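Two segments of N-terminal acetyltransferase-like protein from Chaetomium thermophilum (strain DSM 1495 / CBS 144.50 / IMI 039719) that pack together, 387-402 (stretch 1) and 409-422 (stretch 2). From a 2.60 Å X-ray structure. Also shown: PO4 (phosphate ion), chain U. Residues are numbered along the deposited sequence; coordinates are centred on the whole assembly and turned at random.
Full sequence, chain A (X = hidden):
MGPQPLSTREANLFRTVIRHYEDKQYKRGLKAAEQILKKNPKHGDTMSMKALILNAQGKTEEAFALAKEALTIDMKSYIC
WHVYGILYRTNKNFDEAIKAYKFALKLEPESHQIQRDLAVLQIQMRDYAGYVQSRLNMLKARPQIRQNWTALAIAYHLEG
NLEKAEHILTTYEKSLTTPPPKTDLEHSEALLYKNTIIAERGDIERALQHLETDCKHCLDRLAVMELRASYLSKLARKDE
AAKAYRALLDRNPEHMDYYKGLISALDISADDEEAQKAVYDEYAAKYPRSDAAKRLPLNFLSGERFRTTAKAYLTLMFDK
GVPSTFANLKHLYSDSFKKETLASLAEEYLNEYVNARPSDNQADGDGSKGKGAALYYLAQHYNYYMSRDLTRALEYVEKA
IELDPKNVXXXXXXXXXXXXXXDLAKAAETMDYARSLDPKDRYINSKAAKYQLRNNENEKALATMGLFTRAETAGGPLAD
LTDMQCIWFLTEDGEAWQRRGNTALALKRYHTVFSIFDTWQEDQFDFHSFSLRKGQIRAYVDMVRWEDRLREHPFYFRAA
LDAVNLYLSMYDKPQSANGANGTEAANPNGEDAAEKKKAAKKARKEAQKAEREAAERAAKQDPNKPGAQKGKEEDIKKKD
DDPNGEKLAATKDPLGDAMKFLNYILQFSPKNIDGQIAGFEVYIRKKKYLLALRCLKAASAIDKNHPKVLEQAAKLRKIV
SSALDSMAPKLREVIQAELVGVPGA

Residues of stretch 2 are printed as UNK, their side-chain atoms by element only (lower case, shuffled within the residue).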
ATOM      1  N   SER A 387     -12.507 -20.274  20.564  1.00 57.39           N
ATOM      2  CA  SER A 387     -13.432 -21.313  21.001  1.00 61.47           C
ATOM      3  C   SER A 387     -12.944 -22.699  20.590  1.00 62.86           C
ATOM      4  O   SER A 387     -13.742 -23.597  20.335  1.00 62.42           O
ATOM      5  CB  SER A 387     -14.822 -21.051  20.425  1.00 60.40           C
ATOM      6  OG  SER A 387     -14.737 -20.589  19.088  1.00 52.78           O
ATOM      7  N   ARG A 388     -11.625 -22.869  20.552  1.00 60.20           N
ATOM      8  CA  ARG A 388     -11.023 -24.055  19.956  1.00 55.28           C
ATOM      9  C   ARG A 388     -11.369 -25.353  20.667  1.00 57.55           C
ATOM     10  O   ARG A 388     -11.269 -25.468  21.896  1.00 53.22           O
ATOM     11  CB  ARG A 388      -9.504 -23.907  19.897  1.00 55.34           C
ATOM     12  CG  ARG A 388      -8.802 -25.044  19.175  1.00 49.71           C
ATOM     13  CD  ARG A 388      -7.430 -24.606  18.701  1.00 53.11           C
ATOM     14  NE  ARG A 388      -7.527 -23.645  17.606  1.00 57.49           N
ATOM     15  CZ  ARG A 388      -6.514 -22.901  17.178  1.00 62.68           C
ATOM     16  NH1 ARG A 388      -5.331 -23.008  17.764  1.00 69.63           N
ATOM     17  NH2 ARG A 388      -6.684 -22.051  16.169  1.00 55.73           N
ATOM     18  N   ASP A 389     -11.784 -26.321  19.859  1.00 59.06           N
ATOM     19  CA  ASP A 389     -11.915 -27.708  20.272  1.00 62.01           C
ATOM     20  C   ASP A 389     -11.675 -28.544  19.023  1.00 55.20           C
ATOM     21  O   ASP A 389     -12.607 -28.879  18.300  1.00 59.29           O
ATOM     22  CB  ASP A 389     -13.291 -27.978  20.880  1.00 64.51           C
ATOM     23  CG  ASP A 389     -13.445 -29.406  21.384  1.00 66.21           C
ATOM     24  OD1 ASP A 389     -12.773 -30.315  20.850  1.00 63.22           O
ATOM     25  OD2 ASP A 389     -14.251 -29.621  22.317  1.00 73.23           O
ATOM     26  N   LEU A 390     -10.412 -28.862  18.771  1.00 48.79           N
ATOM     27  CA  LEU A 390     -10.014 -29.419  17.490  1.00 49.11           C
ATOM     28  C   LEU A 390     -10.655 -30.775  17.225  1.00 56.30           C
ATOM     29  O   LEU A 390     -10.868 -31.154  16.073  1.00 58.23           O
ATOM     30  CB  LEU A 390      -8.493 -29.531  17.414  1.00 47.31           C
ATOM     31  CG  LEU A 390      -7.764 -28.194  17.535  1.00 45.66           C
ATOM     32  CD1 LEU A 390      -6.283 -28.389  17.297  1.00 43.78           C
ATOM     33  CD2 LEU A 390      -8.338 -27.176  16.560  1.00 51.43           C
ATOM     34  N   THR A 391     -10.981 -31.503  18.282  1.00 57.01           N
ATOM     35  CA  THR A 391     -11.592 -32.806  18.086  1.00 59.14           C
ATOM     36  C   THR A 391     -13.003 -32.650  17.527  1.00 59.86           C
ATOM     37  O   THR A 391     -13.367 -33.286  16.534  1.00 58.98           O
ATOM     38  CB  THR A 391     -11.639 -33.609  19.381  1.00 57.26           C
ATOM     39  OG1 THR A 391     -10.301 -33.949  19.778  1.00 58.64           O
ATOM     40  CG2 THR A 391     -12.445 -34.870  19.161  1.00 56.35           C
ATOM     41  N   ARG A 392     -13.786 -31.787  18.161  1.00 57.15           N
ATOM     42  CA  ARG A 392     -15.139 -31.516  17.710  1.00 52.72           C
ATOM     43  C   ARG A 392     -15.137 -30.869  16.337  1.00 53.96           C
ATOM     44  O   ARG A 392     -16.043 -31.097  15.525  1.00 51.44           O
ATOM     45  CB  ARG A 392     -15.868 -30.622  18.712  1.00 48.44           C
ATOM     46  CG  ARG A 392     -16.023 -31.262  20.067  1.00 51.62           C
ATOM     47  CD  ARG A 392     -16.886 -30.435  20.997  1.00 49.77           C
ATOM     48  NE  ARG A 392     -18.181 -30.117  20.417  1.00 54.41           N
ATOM     49  CZ  ARG A 392     -19.107 -29.404  21.045  1.00 61.18           C
ATOM     50  NH1 ARG A 392     -18.875 -28.955  22.272  1.00 65.20           N
ATOM     51  NH2 ARG A 392     -20.264 -29.144  20.454  1.00 63.27           N
ATOM     52  N   ALA A 393     -14.125 -30.053  16.076  1.00 38.31           N
ATOM     53  CA  ALA A 393     -14.055 -29.381  14.799  1.00 44.62           C
ATOM     54  C   ALA A 393     -13.888 -30.430  13.702  1.00 48.07           C
ATOM     55  O   ALA A 393     -14.533 -30.368  12.656  1.00 48.28           O
ATOM     56  CB  ALA A 393     -12.907 -28.359  14.778  1.00 49.62           C
ATOM     57  N   LEU A 394     -13.028 -31.406  13.964  1.00 51.17           N
ATOM     58  CA  LEU A 394     -12.815 -32.507  13.037  1.00 48.31           C
ATOM     59  C   LEU A 394     -14.109 -33.238  12.733  1.00 48.37           C
ATOM     60  O   LEU A 394     -14.412 -33.505  11.567  1.00 49.27           O
ATOM     61  CB  LEU A 394     -11.803 -33.494  13.605  1.00 54.45           C
ATOM     62  CG  LEU A 394     -10.537 -33.685  12.777  1.00 57.92           C
ATOM     63  CD1 LEU A 394      -9.773 -34.896  13.259  1.00 48.69           C
ATOM     64  CD2 LEU A 394     -10.859 -33.781  11.295  1.00 60.43           C
ATOM     65  N   GLU A 395     -14.860 -33.576  13.785  1.00 42.06           N
ATOM     66  CA  GLU A 395     -16.122 -34.290  13.621  1.00 46.83           C
ATOM     67  C   GLU A 395     -17.067 -33.526  12.712  1.00 56.51           C
ATOM     68  O   GLU A 395     -17.651 -34.110  11.799  1.00 62.51           O
ATOM     69  CB  GLU A 395     -16.806 -34.531  14.962  1.00 45.51           C
ATOM     70  CG  GLU A 395     -15.954 -35.245  15.968  1.00 62.22           C
ATOM     71  CD  GLU A 395     -16.536 -35.160  17.366  1.00 70.88           C
ATOM     72  OE1 GLU A 395     -17.561 -34.463  17.539  1.00 77.45           O
ATOM     73  OE2 GLU A 395     -15.967 -35.784  18.287  1.00 70.26           O
ATOM     74  N   TYR A 396     -17.220 -32.226  12.969  1.00 51.14           N
ATOM     75  CA  TYR A 396     -18.140 -31.397  12.200  1.00 51.25           C
ATOM     76  C   TYR A 396     -17.729 -31.269  10.734  1.00 51.23           C
ATOM     77  O   TYR A 396     -18.585 -31.299   9.845  1.00 55.67           O
ATOM     78  CB  TYR A 396     -18.264 -30.003  12.809  1.00 53.69           C
ATOM     79  CG  TYR A 396     -19.144 -29.928  14.033  1.00 54.79           C
ATOM     80  CD1 TYR A 396     -20.502 -30.196  13.958  1.00 59.89           C
ATOM     81  CD2 TYR A 396     -18.621 -29.563  15.258  1.00 53.59           C
ATOM     82  CE1 TYR A 396     -21.311 -30.116  15.086  1.00 56.02           C
ATOM     83  CE2 TYR A 396     -19.413 -29.485  16.379  1.00 56.28           C
ATOM     84  CZ  TYR A 396     -20.754 -29.760  16.292  1.00 52.47           C
ATOM     85  OH  TYR A 396     -21.536 -29.666  17.417  1.00 47.51           O
ATOM     86  N   VAL A 397     -16.434 -31.125  10.472  1.00 40.40           N
ATOM     87  CA  VAL A 397     -15.999 -30.989   9.090  1.00 39.82           C
ATOM     88  C   VAL A 397     -16.185 -32.307   8.345  1.00 38.55           C
ATOM     89  O   VAL A 397     -16.536 -32.309   7.167  1.00 45.59           O
ATOM     90  CB  VAL A 397     -14.532 -30.524   8.974  1.00 45.42           C
ATOM     91  CG1 VAL A 397     -14.073 -30.508   7.531  1.00 50.45           C
ATOM     92  CG2 VAL A 397     -14.379 -29.140   9.566  1.00 44.86           C
ATOM     93  N   GLU A 398     -15.956 -33.422   9.026  1.00 33.50           N
ATOM     94  CA  GLU A 398     -16.143 -34.731   8.410  1.00 48.83           C
ATOM     95  C   GLU A 398     -17.610 -34.999   8.050  1.00 49.16           C
ATOM     96  O   GLU A 398     -17.898 -35.613   7.016  1.00 52.77           O
ATOM     97  CB  GLU A 398     -15.628 -35.853   9.329  1.00 47.64           C
ATOM     98  CG  GLU A 398     -14.119 -36.063   9.292  1.00 50.44           C
ATOM     99  CD  GLU A 398     -13.589 -36.413   7.899  1.00 62.97           C
ATOM    100  OE1 GLU A 398     -12.357 -36.400   7.721  1.00 69.61           O
ATOM    101  OE2 GLU A 398     -14.390 -36.711   6.981  1.00 63.76           O
ATOM    102  N   LYS A 399     -18.526 -34.548   8.901  1.00 37.62           N
ATOM    103  CA  LYS A 399     -19.944 -34.705   8.623  1.00 45.21           C
ATOM    104  C   LYS A 399     -20.332 -33.851   7.431  1.00 44.13           C
ATOM    105  O   LYS A 399     -21.153 -34.252   6.612  1.00 48.17           O
ATOM    106  CB  LYS A 399     -20.792 -34.333   9.839  1.00 51.55           C
ATOM    107  CG  LYS A 399     -20.778 -35.373  10.950  1.00 52.86           C
ATOM    108  CD  LYS A 399     -21.997 -35.249  11.826  1.00 62.47           C
ATOM    109  CE  LYS A 399     -21.913 -36.135  13.061  1.00 75.02           C
ATOM    110  NZ  LYS A 399     -21.133 -35.480  14.146  1.00 83.08           N
ATOM    111  N   ALA A 400     -19.723 -32.674   7.340  1.00 41.73           N
ATOM    112  CA  ALA A 400     -19.917 -31.775   6.215  1.00 34.96           C
ATOM    113  C   ALA A 400     -19.402 -32.397   4.911  1.00 44.00           C
ATOM    114  O   ALA A 400     -20.091 -32.387   3.887  1.00 47.64           O
ATOM    115  CB  ALA A 400     -19.231 -30.454   6.492  1.00 29.35           C
ATOM    116  N   ILE A 401     -18.194 -32.949   4.961  1.00 41.02           N
ATOM    117  CA  ILE A 401     -17.594 -33.609   3.808  1.00 39.85           C
ATOM    118  C   ILE A 401     -18.325 -34.908   3.405  1.00 49.23           C
ATOM    119  O   ILE A 401     -18.363 -35.268   2.223  1.00 49.40           O
ATOM    120  CB  ILE A 401     -16.115 -33.906   4.083  1.00 43.56           C
ATOM    121  CG1 ILE A 401     -15.357 -32.579   4.245  1.00 40.42           C
ATOM    122  CG2 ILE A 401     -15.523 -34.759   2.977  1.00 31.85           C
ATOM    123  CD1 ILE A 401     -13.896 -32.717   4.602  1.00 41.19           C
ATOM    124  N   GLU A 402     -18.915 -35.610   4.372  1.00 43.43           N
ATOM    125  CA  GLU A 402     -19.840 -36.680   4.027  1.00 47.94           C
ATOM    126  C   GLU A 402     -20.954 -36.151   3.135  1.00 57.94           C
ATOM    127  O   GLU A 402     -21.351 -36.777   2.156  1.00 58.81           O
ATOM    128  CB  GLU A 402     -20.479 -37.288   5.261  1.00 49.88           C
ATOM    129  CG  GLU A 402     -19.650 -38.275   5.995  1.00 62.97           C
ATOM    130  CD  GLU A 402     -20.495 -39.119   6.918  1.00 81.32           C
ATOM    131  OE1 GLU A 402     -19.912 -39.887   7.717  1.00 94.27           O
ATOM    132  OE2 GLU A 402     -21.742 -39.011   6.835  1.00 81.21           O
ATOM    133  N   UNK A 409     -14.011 -25.704   0.181  1.00 36.09           N
ATOM    134  CA  UNK A 409     -13.892 -25.017   1.473  1.00 33.80           C
ATOM    135  C   UNK A 409     -13.948 -25.972   2.642  1.00 35.55           C
ATOM    136  O   UNK A 409     -13.299 -25.764   3.664  1.00 40.41           O
ATOM    137  o   UNK A 409     -13.744 -22.368   0.480  1.00 40.48           O
ATOM    138  o   UNK A 409     -15.904 -22.505   0.054  1.00 50.18           O
ATOM    139  c   UNK A 409     -14.990 -23.984   1.638  1.00 38.20           C
ATOM    140  c   UNK A 409     -14.872 -22.868   0.656  1.00 41.29           C
ATOM    141  N   UNK A 410     -14.741 -27.021   2.502  1.00 41.53           N
ATOM    142  CA  UNK A 410     -14.802 -28.038   3.538  1.00 39.36           C
ATOM    143  C   UNK A 410     -13.413 -28.649   3.745  1.00 44.86           C
ATOM    144  O   UNK A 410     -12.902 -28.649   4.857  1.00 54.72           O
ATOM    145  c   UNK A 410     -15.845 -29.100   3.183  1.00 36.49           C
ATOM    146  c   UNK A 410     -18.843 -26.794   3.611  1.00 30.86           C
ATOM    147  c   UNK A 410     -19.629 -28.997   3.049  1.00 37.58           C
ATOM    148  c   UNK A 410     -17.264 -28.600   3.244  1.00 35.99           C
ATOM    149  c   UNK A 410     -19.889 -27.658   3.361  1.00 39.34           C
ATOM    150  c   UNK A 410     -17.538 -27.268   3.556  1.00 34.05           C
ATOM    151  c   UNK A 410     -18.324 -29.456   2.993  1.00 36.34           C
ATOM    152  N   UNK A 411     -12.777 -29.124   2.678  1.00 41.04           N
ATOM    153  CA  UNK A 411     -11.460 -29.746   2.823  1.00 37.68           C
ATOM    154  C   UNK A 411     -10.398 -28.740   3.282  1.00 39.40           C
ATOM    155  O   UNK A 411      -9.457 -29.105   3.988  1.00 42.85           O
ATOM    156  c   UNK A 411     -11.028 -30.413   1.513  1.00 28.16           C
ATOM    157  c   UNK A 411     -12.962 -31.689   0.342  1.00 36.47           C
ATOM    158  c   UNK A 411     -12.528 -33.694   1.121  1.00 35.33           C
ATOM    159  n   UNK A 411     -11.625 -32.862   1.610  1.00 38.31           N
ATOM    160  n   UNK A 411     -13.348 -33.007   0.348  1.00 39.12           N
ATOM    161  c   UNK A 411     -11.868 -31.591   1.134  1.00 34.78           C
ATOM    162  N   UNK A 412     -10.561 -27.480   2.888  1.00 38.47           N
ATOM    163  CA  UNK A 412      -9.625 -26.425   3.253  1.00 33.71           C
ATOM    164  C   UNK A 412      -9.591 -26.249   4.760  1.00 42.26           C
ATOM    165  O   UNK A 412      -8.525 -26.178   5.367  1.00 47.52           O
ATOM    166  s   UNK A 412      -9.460 -22.432   2.095  1.00 59.46           S
ATOM    167  c   UNK A 412     -10.011 -25.112   2.584  1.00 26.33           C
ATOM    168  c   UNK A 412      -9.124 -23.980   2.974  1.00 30.26           C
ATOM    169  c   UNK A 412     -11.226 -22.244   2.319  1.00 33.80           C
ATOM    170  N   UNK A 413     -10.776 -26.187   5.360  1.00 41.24           N
ATOM    171  CA  UNK A 413     -10.906 -26.067   6.803  1.00 40.23           C
ATOM    172  C   UNK A 413     -10.330 -27.295   7.508  1.00 51.05           C
ATOM    173  O   UNK A 413      -9.689 -27.183   8.559  1.00 55.49           O
ATOM    174  c   UNK A 413     -12.564 -26.133   8.701  1.00 29.59           C
ATOM    175  o   UNK A 413     -12.769 -24.526   6.939  1.00 45.96           O
ATOM    176  c   UNK A 413     -12.377 -25.874   7.214  1.00 35.58           C
ATOM    177  N   UNK A 414     -10.561 -28.467   6.922  1.00 44.25           N
ATOM    178  CA  UNK A 414     -10.055 -29.706   7.483  1.00 45.66           C
ATOM    179  C   UNK A 414      -8.542 -29.677   7.638  1.00 47.27           C
ATOM    180  O   UNK A 414      -8.004 -29.981   8.709  1.00 45.01           O
ATOM    181  c   UNK A 414     -10.455 -30.881   6.608  1.00 49.72           C
ATOM    182  c   UNK A 414      -9.737 -34.399   6.197  1.00 45.21           C
ATOM    183  c   UNK A 414     -10.741 -33.320   6.455  1.00 41.24           C
ATOM    184  c   UNK A 414     -10.111 -32.212   7.222  1.00 47.28           C
ATOM    185  n   UNK A 414     -10.453 -35.637   5.819  1.00 52.19           N
ATOM    186  N   UNK A 415      -7.865 -29.322   6.548  1.00 42.53           N
ATOM    187  CA  UNK A 415      -6.419 -29.124   6.556  1.00 43.03           C
ATOM    188  C   UNK A 415      -5.968 -28.169   7.663  1.00 43.83           C
ATOM    189  O   UNK A 415      -4.917 -28.368   8.271  1.00 56.41           O
ATOM    190  c   UNK A 415      -5.946 -28.599   5.179  1.00 40.23           C
ATOM    191  N   UNK A 416      -6.753 -27.128   7.909  1.00 35.64           N
ATOM    192  CA  UNK A 416      -6.375 -26.103   8.878  1.00 46.18           C
ATOM    193  C   UNK A 416      -6.447 -26.657  10.296  1.00 48.18           C
ATOM    194  O   UNK A 416      -5.690 -26.247  11.177  1.00 49.03           O
ATOM    195  c   UNK A 416      -8.148 -21.957   7.015  1.00 70.19           C
ATOM    196  n   UNK A 416      -9.219 -22.742   6.968  1.00 76.60           N
ATOM    197  c   UNK A 416      -6.902 -23.719   9.652  1.00 53.25           C
ATOM    198  c   UNK A 416      -7.272 -24.869   8.736  1.00 50.15           C
ATOM    199  c   UNK A 416      -7.781 -22.498   9.402  1.00 59.79           C
ATOM    200  n   UNK A 416      -7.770 -21.294   5.925  1.00 74.97           N
ATOM    201  n   UNK A 416      -7.458 -21.824   8.145  1.00 62.86           N
ATOM    202  N   UNK A 417      -7.350 -27.609  10.505  1.00 42.10           N
ATOM    203  CA  UNK A 417      -7.478 -28.274  11.793  1.00 42.99           C
ATOM    204  C   UNK A 417      -6.244 -29.137  12.040  1.00 47.89           C
ATOM    205  O   UNK A 417      -5.654 -29.132  13.142  1.00 48.98           O
ATOM    206  c   UNK A 417      -8.770 -29.116  11.847  1.00 43.45           C
ATOM    207  c   UNK A 417      -9.977 -28.203  11.610  1.00 46.94           C
ATOM    208  c   UNK A 417     -11.313 -28.902  11.650  1.00 48.04           C
ATOM    209  c   UNK A 417      -8.910 -29.837  13.173  1.00 46.99           C
ATOM    210  N   UNK A 418      -5.836 -29.860  11.000  1.00 51.63           N
ATOM    211  CA  UNK A 418      -4.603 -30.639  11.065  1.00 52.48           C
ATOM    212  C   UNK A 418      -3.438 -29.737  11.412  1.00 50.96           C
ATOM    213  O   UNK A 418      -2.676 -30.034  12.328  1.00 53.03           O
ATOM    214  c   UNK A 418      -5.838 -33.181  10.538  1.00 47.62           C
ATOM    215  c   UNK A 418      -6.443 -33.903   7.944  1.00 51.54           C
ATOM    216  c   UNK A 418      -5.268 -32.487   9.482  1.00 46.49           C
ATOM    217  c   UNK A 418      -6.698 -34.234  10.306  1.00 49.35           C
ATOM    218  c   UNK A 418      -7.003 -34.596   9.006  1.00 51.65           C
ATOM    219  c   UNK A 418      -4.334 -31.353   9.747  1.00 46.94           C
ATOM    220  c   UNK A 418      -5.580 -32.859   8.186  1.00 45.83           C
ATOM    221  N   UNK A 419      -3.307 -28.640  10.669  1.00 47.55           N
ATOM    222  CA  UNK A 419      -2.314 -27.623  10.989  1.00 56.48           C
ATOM    223  C   UNK A 419      -2.309 -27.301  12.490  1.00 54.80           C
ATOM    224  O   UNK A 419      -1.266 -27.368  13.136  1.00 49.84           O
ATOM    225  n   UNK A 419      -2.774 -21.779  10.394  1.00 56.52           N
ATOM    226  c   UNK A 419      -1.396 -25.359  10.261  1.00 55.79           C
ATOM    227  c   UNK A 419      -2.328 -23.128  10.862  1.00 52.49           C
ATOM    228  c   UNK A 419      -1.755 -23.986   9.749  1.00 49.40           C
ATOM    229  c   UNK A 419      -2.561 -26.343  10.186  1.00 59.10           C
ATOM    230  N   UNK A 420      -3.477 -26.974  13.041  1.00 54.35           N
ATOM    231  CA  UNK A 420      -3.568 -26.639  14.460  1.00 55.85           C
ATOM    232  C   UNK A 420      -3.245 -27.830  15.346  1.00 63.39           C
ATOM    233  O   UNK A 420      -2.728 -27.660  16.450  1.00 65.88           O
ATOM    234  n   UNK A 420      -5.261 -22.752  13.339  1.00 51.76           N
ATOM    235  c   UNK A 420      -4.466 -23.714  13.917  1.00 54.71           C
ATOM    236  c   UNK A 420      -4.950 -26.102  14.808  1.00 55.34           C
ATOM    237  n   UNK A 420      -6.523 -24.429  13.762  1.00 59.18           N
ATOM    238  c   UNK A 420      -6.498 -23.209  13.262  1.00 50.62           C
ATOM    239  c   UNK A 420      -5.256 -24.778  14.184  1.00 57.42           C
ATOM    240  N   UNK A 421      -3.547 -29.038  14.874  1.00 67.45           N
ATOM    241  CA  UNK A 421      -3.158 -30.244  15.615  1.00 60.51           C
ATOM    242  C   UNK A 421      -1.650 -30.477  15.554  1.00 62.36           C
ATOM    243  O   UNK A 421      -1.103 -31.276  16.321  1.00 68.81           O
ATOM    244  c   UNK A 421      -6.131 -32.666  14.908  1.00 67.99           C
ATOM    245  c   UNK A 421      -3.904 -31.468  15.088  1.00 54.49           C
ATOM    246  o   UNK A 421      -5.719 -33.240  13.901  1.00 74.53           O
ATOM    247  c   UNK A 421      -5.365 -31.502  15.510  1.00 62.09           C
ATOM    248  n   UNK A 421      -7.255 -33.017  15.521  1.00 62.01           N
ATOM    249  N   UNK A 422      -0.985 -29.778  14.634  1.00 63.93           N
ATOM    250  CA  UNK A 422       0.463 -29.836  14.499  1.00 64.62           C
ATOM    251  C   UNK A 422       0.960 -30.768  13.409  1.00 66.10           C
ATOM    252  O   UNK A 422       2.174 -30.918  13.207  1.00 63.59           O
TER
HETATM  253  P   PO4 U 813      -4.230 -20.156   7.092  1.00 91.65           P
HETATM  254  O1  PO4 U 813      -4.168 -21.662   7.133  1.00 91.90           O
HETATM  255  O2  PO4 U 813      -3.856 -19.627   8.459  1.00 96.43           O
HETATM  256  O3  PO4 U 813      -3.257 -19.610   6.069  1.00 90.57           O
HETATM  257  O4  PO4 U 813      -5.632 -19.735   6.716  1.00 92.08           O

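Position 409 carries two carbons, the second bearing two oxygens, and lies beyond reach of stretch 1; this is Asp409. At 410 one carbon leads to a six-carbon ring, one face of which is covered by Ala400 CB, 4.0 Å from the ring centroid: a phenylalanine, Phe410, whose CB also meets Ile401 CG1 at 3.7 Å. Position 411 has one carbon and a five-membered ring of three carbons and two nitrogens, hence His411; its CB points away, yet the ring comes back far enough for Ile401 CD1 to sit over its face, 4.0 Å from the centroid. The unbranched chain at 412, two carbons, a sulfur and a terminal carbon, is Met412; its CA-to-CB bond points away from stretch 1, and it makes no contact there.

At 413 a single carbon bears one oxygen and one carbon, the fork of Thr413, and its CG2 lies 3.6 Å from Val397 CG2. Four carbons in a row ending in nitrogen identify 414 as Lys414. Its aliphatic part packs on Ile401, CD to CD1 at 3.7 Å, while NZ donates to Glu398 OE1 at 2.8 Å in a salt bridge, although the placement of NZ is less certain than the short distance suggests. One carbon alone makes 415 Ala415, out of reach.

Position 416, three carbons, a nitrogen and a carbon with two more nitrogens, is Arg416; it misses stretch 1 and instead binds the phosphate, NH2 to O4 at 2.8 Å. The four carbons at 417 fork at the first, one arm two carbons long: Ile417, with CD1 3.6 Å from Ala393 CB. A carbon and a six-carbon ring at 418 give Phe418, its CE1 4.3 Å from Leu394 CD2. Another four-carbon chain ending in nitrogen, at 419, is Lys419, which makes no contact with stretch 1.

At 420 a carbon and a five-membered ring with two nitrogens denote His420, on which the Arg388 guanidinium lies flat, centres 3.7 Å apart. Three carbons, the third carrying oxygen and nitrogen, make 421 Gln421; its CG packs 3.7 Å from Leu390 CD1. Position 422 has no side chain and is Gly422, whose positive phi suits the Schellman motif ending the helix.

The two helices run nearly antiparallel, at 157°, with axes 9.5 Å apart at closest approach. Val397 fits among Phe410, Thr413, Lys414 and Ile417, and Ile417 in turn among Leu390, Ala393, Leu394 and Val397. These reciprocal knobs interlock the apolar middle, while the Arg388–His420 stack and the Glu398–Lys414 salt bridge add polar contacts at its margins.

Stretch 2 409-422: DFHMTKARIFKHQG
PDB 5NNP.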